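Local coordinates for adhesion and penetration protein autotransporter (Haemophilus influenzae, PDB 3SYJ) that promotes adherence to and invasion of host cells, is probably a serine protease, and self-associates to drive bacterial aggregation, at residues 102-105 / 109-112. Residues are numbered along the deposited sequence; the frame is centred on the assembly and turned at random.
Sequences NNYK and LHPY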
ATOM      1  N   ASN A 102      57.962  -2.283  51.703  1.00 22.92           N
ATOM      2  CA  ASN A 102      58.249  -0.867  51.871  1.00 21.05           C
ATOM      3  C   ASN A 102      57.585  -0.303  53.122  1.00 24.66           C
ATOM      4  O   ASN A 102      56.807   0.645  53.056  1.00 22.75           O
ATOM      5  CB  ASN A 102      57.843  -0.071  50.629  1.00 24.79           C
ATOM      6  CG  ASN A 102      58.660  -0.452  49.397  1.00 26.80           C
ATOM      7  OD1 ASN A 102      59.887  -0.483  49.441  1.00 19.48           O
ATOM      8  ND2 ASN A 102      57.979  -0.739  48.297  1.00 22.12           N
ATOM      9  N   ASN A 103      57.906  -0.904  54.263  1.00 26.11           N
ATOM     10  CA  ASN A 103      57.480  -0.381  55.552  1.00 25.20           C
ATOM     11  C   ASN A 103      58.163   0.956  55.826  1.00 25.42           C
ATOM     12  O   ASN A 103      59.385   1.065  55.787  1.00 32.76           O
ATOM     13  CB  ASN A 103      57.773  -1.381  56.676  1.00 23.98           C
ATOM     14  CG  ASN A 103      56.946  -2.655  56.560  1.00 22.40           C
ATOM     15  OD1 ASN A 103      55.797  -2.626  56.124  1.00 22.14           O
ATOM     16  ND2 ASN A 103      57.530  -3.779  56.954  1.00 28.62           N
ATOM     17  N   TYR A 104      57.351   1.973  56.079  1.00 22.81           N
ATOM     18  CA  TYR A 104      57.825   3.319  56.380  1.00 29.44           C
ATOM     19  C   TYR A 104      58.823   3.344  57.538  1.00 29.75           C
ATOM     20  O   TYR A 104      58.626   2.672  58.547  1.00 28.03           O
ATOM     21  CB  TYR A 104      56.620   4.167  56.751  1.00 24.27           C
ATOM     22  CG  TYR A 104      56.825   5.650  56.686  1.00 27.67           C
ATOM     23  CD1 TYR A 104      56.615   6.344  55.503  1.00 21.67           C
ATOM     24  CD2 TYR A 104      57.181   6.369  57.820  1.00 27.44           C
ATOM     25  CE1 TYR A 104      56.773   7.710  55.447  1.00 28.30           C
ATOM     26  CE2 TYR A 104      57.344   7.735  57.773  1.00 25.81           C
ATOM     27  CZ  TYR A 104      57.137   8.402  56.587  1.00 30.63           C
ATOM     28  OH  TYR A 104      57.295   9.769  56.532  1.00 34.07           O
ATOM     29  N   LYS A 105      59.891   4.119  57.385  1.00 30.43           N
ATOM     30  CA  LYS A 105      60.827   4.363  58.474  1.00 34.50           C
ATOM     31  C   LYS A 105      60.760   5.833  58.856  1.00 35.41           C
ATOM     32  O   LYS A 105      61.060   6.706  58.043  1.00 34.83           O
ATOM     33  CB  LYS A 105      62.262   4.010  58.070  1.00 34.72           C
ATOM     34  CG  LYS A 105      63.301   4.231  59.181  1.00 35.29           C
ATOM     35  CD  LYS A 105      64.715   4.367  58.616  1.00 43.59           C
ATOM     36  CE  LYS A 105      65.783   4.479  59.712  1.00 51.68           C
ATOM     37  NZ  LYS A 105      66.224   3.151  60.251  1.00 52.12           N
ATOM     38  N   LEU A 109      63.960  13.015  57.738  1.00 45.79           N
ATOM     39  CA  LEU A 109      63.351  13.384  56.466  1.00 44.82           C
ATOM     40  C   LEU A 109      62.032  12.652  56.232  1.00 44.74           C
ATOM     41  O   LEU A 109      61.358  12.870  55.227  1.00 46.44           O
ATOM     42  CB  LEU A 109      64.320  13.128  55.314  1.00 45.03           C
ATOM     43  CG  LEU A 109      65.613  13.937  55.379  1.00 45.41           C
ATOM     44  CD1 LEU A 109      66.608  13.438  54.342  1.00 42.36           C
ATOM     45  CD2 LEU A 109      65.322  15.418  55.190  1.00 39.16           C
ATOM     46  N   HIS A 110      61.668  11.783  57.166  1.00 41.98           N
ATOM     47  CA  HIS A 110      60.401  11.066  57.085  1.00 40.80           C
ATOM     48  C   HIS A 110      59.662  11.206  58.404  1.00 36.72           C
ATOM     49  O   HIS A 110      59.726  10.326  59.265  1.00 38.31           O
ATOM     50  CB  HIS A 110      60.637   9.604  56.726  1.00 35.33           C
ATOM     51  CG  HIS A 110      61.501   9.430  55.520  1.00 40.36           C
ATOM     52  ND1 HIS A 110      61.159   9.939  54.286  1.00 42.22           N
ATOM     53  CD2 HIS A 110      62.701   8.824  55.361  1.00 43.40           C
ATOM     54  CE1 HIS A 110      62.107   9.645  53.414  1.00 42.55           C
ATOM     55  NE2 HIS A 110      63.052   8.966  54.040  1.00 48.12           N
ATOM     56  N   PRO A 111      58.955  12.329  58.552  1.00 30.85           N
ATOM     57  CA  PRO A 111      58.366  12.826  59.801  1.00 40.31           C
ATOM     58  C   PRO A 111      57.237  11.962  60.362  1.00 36.28           C
ATOM     59  O   PRO A 111      57.082  11.898  61.578  1.00 36.85           O
ATOM     60  CB  PRO A 111      57.807  14.200  59.398  1.00 36.66           C
ATOM     61  CG  PRO A 111      58.458  14.535  58.093  1.00 35.28           C
ATOM     62  CD  PRO A 111      58.683  13.228  57.420  1.00 33.16           C
ATOM     63  N   TYR A 112      56.477  11.313  59.484  1.00 34.90           N
ATOM     64  CA  TYR A 112      55.203  10.693  59.843  1.00 29.04           C
ATOM     65  C   TYR A 112      55.331   9.358  60.565  1.00 29.53           C
ATOM     66  O   TYR A 112      56.414   8.780  60.635  1.00 31.25           O
ATOM     67  CB  TYR A 112      54.313  10.598  58.599  1.00 26.94           C
ATOM     68  CG  TYR A 112      54.111  11.964  57.991  1.00 30.24           C
ATOM     69  CD1 TYR A 112      53.203  12.859  58.544  1.00 33.12           C
ATOM     70  CD2 TYR A 112      54.867  12.386  56.908  1.00 27.31           C
ATOM     71  CE1 TYR A 112      53.030  14.124  58.016  1.00 31.25           C
ATOM     72  CE2 TYR A 112      54.705  13.648  56.374  1.00 26.36           C
ATOM     73  CZ  TYR A 112      53.784  14.516  56.933  1.00 32.17           C
ATOM     74  OH  TYR A 112      53.616  15.778  56.408  1.00 33.27           O
TER
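Tyr104 reaches across to His110, Pro111 and Tyr112 with the phenol end of its side chain. The one hydrogen bond between 102-105 and 109-112 is weak: Tyr112 N gives its hydrogen to Tyr104 OH over 3.4 Å, bent to 148° at the hydrogen. With CG anti to the backbone N (chi1 -162°), the Tyr104 ring extends toward the backbone of 110-112.

The other contacts are van der Waals packing. Tyr104 OH lies 3.4 Å from His110 CB and 3.8 Å from Pro111 CD. Tyr104 OH also meets the edge of the Tyr112 ring, in the plane of that ring, 3.6 Å from Tyr112 CD2. On the Tyr104 ring, CE2 approaches Tyr112 O to 3.2 Å, at an oblique angle. His110 points its CB at the other segment, where CB sits 3.2 Å from Lys105 O. The Lys105 side chain turns off elsewhere and packs on His320.

Outside the two segments, Arg255 makes a cation-pi contact with Tyr104, and Tyr258 packs against it edge-to-face. His110 also touches Glu261 of helix 256-266.

Both segments belong to the long loop between strands 96-100 and 120-121. Here the loop doubles back on itself at the surface of the N-terminal S6 peptidase domain. The Tyr104 side chain is close to Ser218, His73 and Asp115 but makes no contact with them; these three are probably the catalytic triad of this chymotrypsin-like protease fold.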